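Cell division GTPase FtsZ, diverged (Clostridium botulinum C, PDB 3V3T) is a diverged member of the tubulin/FtsZ family of cytoskeletal proteins, pairing a Rossmann-like GTPase-family domain with a TubZ-type C-terminal domain. Local coordinates at residues V214-D220 / K279-V283; E178-L182 / S235-E239. The protein carries 1 engineered substitution. One frame throughout, in Å; residues are numbered along the deposited sequence. Where two conformers were deposited one is given.

Contact 1 (V214-D220 / K279-V283); sequences VILEFDD and KNIVV
Ile-215 and Ile-281 lie side by side on one face of the mixed sheet, across an antiparallel pair of strands, CG2 of Ile-215 meeting CD1 of Ile-281 at 3.7 Å, and Val-283 continues this apolar row. The reverse face carries Leu-216 and Val-282, which are directly paired, and beyond them Phe-218, whose CE2 is 4.0 Å from Val-282 CG2. The pair illustrates how a strand inside a sheet presents a different packing surface to each side. The strands run at 168° to each other. Between the two faces the backbones join through a reciprocal pair of bonds, Leu-216 N to Val-282 O and Val-282 N to Leu-216 O, both 2.8 Å. A third bond, Phe-218 N to Asn-280 O at 3.1 Å, continues the backbone pairing toward Asn-280.

Nearer the polar edge, Phe-218 CG sits between its own backbone N and carbonyl carbon (chi1 65°), and the ring is thereby brought under Asn-280. The CB of Asn-280 stands over one ring face, 3.5 Å from the ring centroid, in a CH-pi contact, with the amide plane turned 29° from the ring. The amide oxygen is held separately, by Thr-253 N. On the other sheet face the extended side chains of Glu-217 and Lys-279 approach each other obliquely: Glu-217 OE1 lies 3.3 Å from Lys-279 CD, whereas its salt bridge to Lys-279 NZ is long, 3.7 Å. The ammonium group's stronger partner is Asp-185 OD2; that carboxylate also lies close to Glu-217 OE2, and the shared lysine probably offsets the repulsion between the two acids.

Helix 172-187 packs on the Ile-215 and Glu-217 face through Leu-182, and helix 224-233 on the Leu-216 and Phe-218 face, while strand 247-252 flanks 279-283 as its other neighbour in the sheet.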
# COMPACT_ATOMS: atom_id res chain seq x y z
N VAL A 214 5.03 -6.00 3.50
CA VAL A 214 5.02 -5.32 4.79
C VAL A 214 6.41 -4.68 5.03
O VAL A 214 7.44 -5.31 4.76
CB VAL A 214 4.63 -6.27 5.96
CG1 VAL A 214 4.99 -5.66 7.31
CG2 VAL A 214 3.15 -6.58 5.90
N ILE A 215 6.44 -3.43 5.48
CA ILE A 215 7.70 -2.73 5.73
C ILE A 215 7.82 -2.49 7.23
O ILE A 215 6.89 -1.96 7.84
CB ILE A 215 7.72 -1.35 5.00
CG1 ILE A 215 7.45 -1.52 3.51
CG2 ILE A 215 9.05 -0.63 5.24
CD1 ILE A 215 7.31 -0.21 2.75
N LEU A 216 8.94 -2.88 7.82
CA LEU A 216 9.17 -2.70 9.26
C LEU A 216 10.44 -1.91 9.54
O LEU A 216 11.47 -2.15 8.92
CB LEU A 216 9.29 -4.04 9.96
CG LEU A 216 8.12 -5.02 9.80
CD1 LEU A 216 8.51 -6.41 10.30
CD2 LEU A 216 6.90 -4.50 10.55
N GLU A 217 10.37 -0.99 10.49
CA GLU A 217 11.57 -0.39 11.03
C GLU A 217 11.69 -0.67 12.53
O GLU A 217 10.71 -0.66 13.27
CB GLU A 217 11.64 1.10 10.69
CG GLU A 217 11.91 1.34 9.20
CD GLU A 217 11.97 2.81 8.83
OE1 GLU A 217 11.89 3.67 9.73
OE2 GLU A 217 12.11 3.12 7.63
N PHE A 218 12.91 -0.95 12.98
CA PHE A 218 13.12 -1.34 14.36
C PHE A 218 14.30 -0.64 15.02
O PHE A 218 15.19 -0.13 14.34
CB PHE A 218 13.28 -2.86 14.48
CG PHE A 218 14.50 -3.41 13.80
CD1 PHE A 218 15.66 -3.66 14.52
CD2 PHE A 218 14.48 -3.71 12.44
CE1 PHE A 218 16.79 -4.19 13.90
CE2 PHE A 218 15.59 -4.23 11.81
CZ PHE A 218 16.75 -4.47 12.54
N ASP A 219 14.28 -0.65 16.35
CA ASP A 219 15.25 0.06 17.17
C ASP A 219 16.64 -0.57 17.10
O ASP A 219 16.79 -1.78 17.27
CB ASP A 219 14.77 0.08 18.62
CG ASP A 219 15.64 0.93 19.51
OD1 ASP A 219 16.74 1.33 19.06
OD2 ASP A 219 15.22 1.21 20.65
N ASP A 220 17.65 0.27 16.87
CA ASP A 220 19.03 -0.18 16.83
C ASP A 220 19.47 -0.66 18.21
O ASP A 220 20.50 -1.32 18.35
CB ASP A 220 19.95 0.96 16.37
CG ASP A 220 19.93 2.15 17.31
OD1 ASP A 220 18.83 2.53 17.77
OD2 ASP A 220 21.00 2.72 17.59
N LYS A 279 18.80 3.96 9.19
CA LYS A 279 17.72 3.19 9.82
C LYS A 279 17.88 1.69 9.71
O LYS A 279 18.73 1.19 8.98
CB LYS A 279 16.36 3.62 9.24
CG LYS A 279 15.96 5.03 9.63
CD LYS A 279 14.58 5.40 9.15
CE LYS A 279 14.17 6.76 9.68
NZ LYS A 279 12.85 7.18 9.15
N ASN A 280 17.07 0.96 10.47
CA ASN A 280 17.03 -0.49 10.35
C ASN A 280 15.69 -0.90 9.80
O ASN A 280 14.65 -0.72 10.43
CB ASN A 280 17.27 -1.16 11.70
CG ASN A 280 18.60 -0.80 12.29
OD1 ASN A 280 19.64 -1.23 11.80
ND2 ASN A 280 18.57 0.02 13.34
N ILE A 281 15.72 -1.46 8.60
CA ILE A 281 14.48 -1.68 7.89
C ILE A 281 14.43 -3.07 7.27
O ILE A 281 15.40 -3.56 6.70
CB ILE A 281 14.25 -0.56 6.85
CG1 ILE A 281 13.03 -0.86 5.97
CG2 ILE A 281 15.47 -0.34 6.01
CD1 ILE A 281 12.61 0.31 5.09
N VAL A 282 13.28 -3.72 7.45
CA VAL A 282 12.99 -4.99 6.81
C VAL A 282 11.78 -4.83 5.90
O VAL A 282 10.74 -4.30 6.30
CB VAL A 282 12.64 -6.08 7.86
CG1 VAL A 282 12.39 -7.42 7.17
CG2 VAL A 282 13.72 -6.18 8.92
N VAL A 283 11.93 -5.29 4.66
CA VAL A 283 10.81 -5.33 3.75
C VAL A 283 10.52 -6.78 3.42
O VAL A 283 11.39 -7.49 2.90
CB VAL A 283 11.15 -4.60 2.44
CG1 VAL A 283 9.94 -4.61 1.50
CG2 VAL A 283 11.58 -3.17 2.75

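Contact 2 (E178-L182 / S235-E239); sequences EFATL and SIFAE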
# COMPACT_ATOMS: atom_id res chain seq x y z
N GLU A 178 3.28 7.81 8.46
CA GLU A 178 4.18 6.69 8.71
C GLU A 178 4.35 5.84 7.46
O GLU A 178 5.46 5.38 7.16
CB GLU A 178 3.69 5.83 9.88
CG GLU A 178 4.67 4.74 10.23
CD GLU A 178 4.66 4.37 11.70
OE1 GLU A 178 4.01 5.09 12.51
OE2 GLU A 178 5.31 3.36 12.03
N PHE A 179 3.26 5.63 6.71
CA PHE A 179 3.38 4.84 5.49
C PHE A 179 4.29 5.53 4.51
O PHE A 179 5.15 4.89 3.89
CB PHE A 179 2.05 4.57 4.79
CG PHE A 179 2.22 3.88 3.46
CD1 PHE A 179 2.52 2.52 3.40
CD2 PHE A 179 2.16 4.61 2.27
CE1 PHE A 179 2.70 1.88 2.17
CE2 PHE A 179 2.34 3.98 1.04
CZ PHE A 179 2.61 2.62 0.98
N ALA A 180 4.12 6.83 4.38
CA ALA A 180 4.95 7.59 3.46
C ALA A 180 6.42 7.43 3.84
O ALA A 180 7.28 7.19 2.99
CB ALA A 180 4.55 9.04 3.45
N THR A 181 6.70 7.53 5.14
CA THR A 181 8.07 7.39 5.61
C THR A 181 8.60 5.99 5.33
O THR A 181 9.71 5.82 4.80
CB THR A 181 8.19 7.75 7.10
OG1 THR A 181 7.78 9.10 7.29
CG2 THR A 181 9.64 7.61 7.59
N LEU A 182 7.81 4.97 5.65
CA LEU A 182 8.27 3.60 5.48
C LEU A 182 8.51 3.29 4.00
O LEU A 182 9.50 2.68 3.63
CB LEU A 182 7.29 2.60 6.08
CG LEU A 182 7.20 2.61 7.61
CD1 LEU A 182 6.06 1.71 8.06
CD2 LEU A 182 8.51 2.14 8.22
N SER A 235 2.83 -2.28 14.10
CA SER A 235 2.86 -2.03 12.65
C SER A 235 1.58 -1.39 12.10
O SER A 235 0.48 -1.78 12.48
CB SER A 235 3.16 -3.33 11.89
OG SER A 235 3.26 -3.08 10.50
N ILE A 236 1.73 -0.42 11.21
CA ILE A 236 0.57 0.19 10.58
C ILE A 236 -0.05 -0.70 9.51
O ILE A 236 -1.18 -0.45 9.05
CB ILE A 236 0.90 1.54 9.94
CG1 ILE A 236 1.98 1.38 8.87
CG2 ILE A 236 1.29 2.53 11.00
CD1 ILE A 236 2.06 2.54 7.91
N PHE A 237 0.69 -1.73 9.09
CA PHE A 237 0.17 -2.74 8.16
C PHE A 237 -0.74 -3.75 8.83
O PHE A 237 -0.53 -4.11 9.97
CB PHE A 237 1.31 -3.51 7.49
CG PHE A 237 2.09 -2.69 6.51
CD1 PHE A 237 1.83 -2.77 5.16
CD2 PHE A 237 3.07 -1.82 6.95
CE1 PHE A 237 2.55 -1.99 4.25
CE2 PHE A 237 3.80 -1.05 6.04
CZ PHE A 237 3.53 -1.14 4.69
N ALA A 238 -1.77 -4.19 8.09
CA ALA A 238 -2.70 -5.18 8.60
C ALA A 238 -1.95 -6.43 9.05
O ALA A 238 -1.08 -6.93 8.35
CB ALA A 238 -3.71 -5.54 7.54
N GLU A 239 -2.32 -6.94 10.21
CA GLU A 239 -1.66 -8.11 10.75
C GLU A 239 -1.73 -9.34 9.84
O GLU A 239 -2.79 -9.68 9.31
CB GLU A 239 -2.26 -8.46 12.11
CG GLU A 239 -1.71 -9.74 12.71
CD GLU A 239 -2.30 -10.03 14.07
OE1 GLU A 239 -3.28 -9.36 14.45
OE2 GLU A 239 -1.79 -10.94 14.76
O HOH W 1 4.48 0.72 11.22
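Phe-179 and Phe-237 meet with their side chains at about a right angle: CZ of Phe-237 arrives at the edge of the Phe-179 ring, close to its plane and 4.0 Å from CD1. An edge of the Phe-237 ring is met in turn by Leu-182, whose CD1 lies near the ring plane, 4.1 Å from CE2, as the two side chains slide past each other in opposite directions. No hydrogen bond links the two segments directly; side-chain packing and one water join them. The contact connects helix 172-187, which, from its place after strand 160-165 and before strand 211-217, probably corresponds to the core helix of the tubulin/FtsZ fold, to a loop that opens with an ST turn at Ser-235.

Ile-236 is the loop's main apolar anchor. With CG1 set between its backbone N and carbonyl carbon (chi1 60°), CD1 reaches the helix backbone, 3.5 Å from Phe-179 N, and meets Leu-182 CD1 tip to tip at 4.1 Å. Its other branch, CG2, lies against the end of Glu-178, 3.9 Å from CD. The acid is bent at chi2, and its OE1 is engaged in a salt bridge with Arg-169, a residue that Ile-236 also touches.

Strand 160-165 lies beneath both partners: Leu-164 packs on Phe-179 and on Phe-237, and the loop makes backbone hydrogen bonds to Leu-163 and Asp-165. Helix, loop and strand thus close around a buried apolar cluster with a polar margin at Glu-178.

Polar bonds complete the contact: within the loop Ser-235 OG accepts from Phe-237 N at 3.2 Å (N-H...O 149°), closing the ST turn, and a water spans loop and helix, accepting from Ile-236 N at 3.0 Å and donating to Glu-178 OE2 at 2.9 Å.

In the fold
The two contacts interlock along the chain: 178-182 comes first, then 214-220, 235-239 and 279-283, so each contact encloses one segment of the other. Their centres are about 11 Å apart, and they touch directly. Leu-182 CD2 packs 3.6 Å from Glu-217 CD, and Phe-237 CE2 lies equally close to Ile-215 N. Strand 211-217 is shared by both: contact 1 binds it to strand 281-287 within the mixed sheet, while the helix and loop of contact 2 lie against it. Helix 172-187, strand 211-217 and the loop at 235-239 are thereby packed into one continuous region, consistent with the compact tubulin/FtsZ architecture.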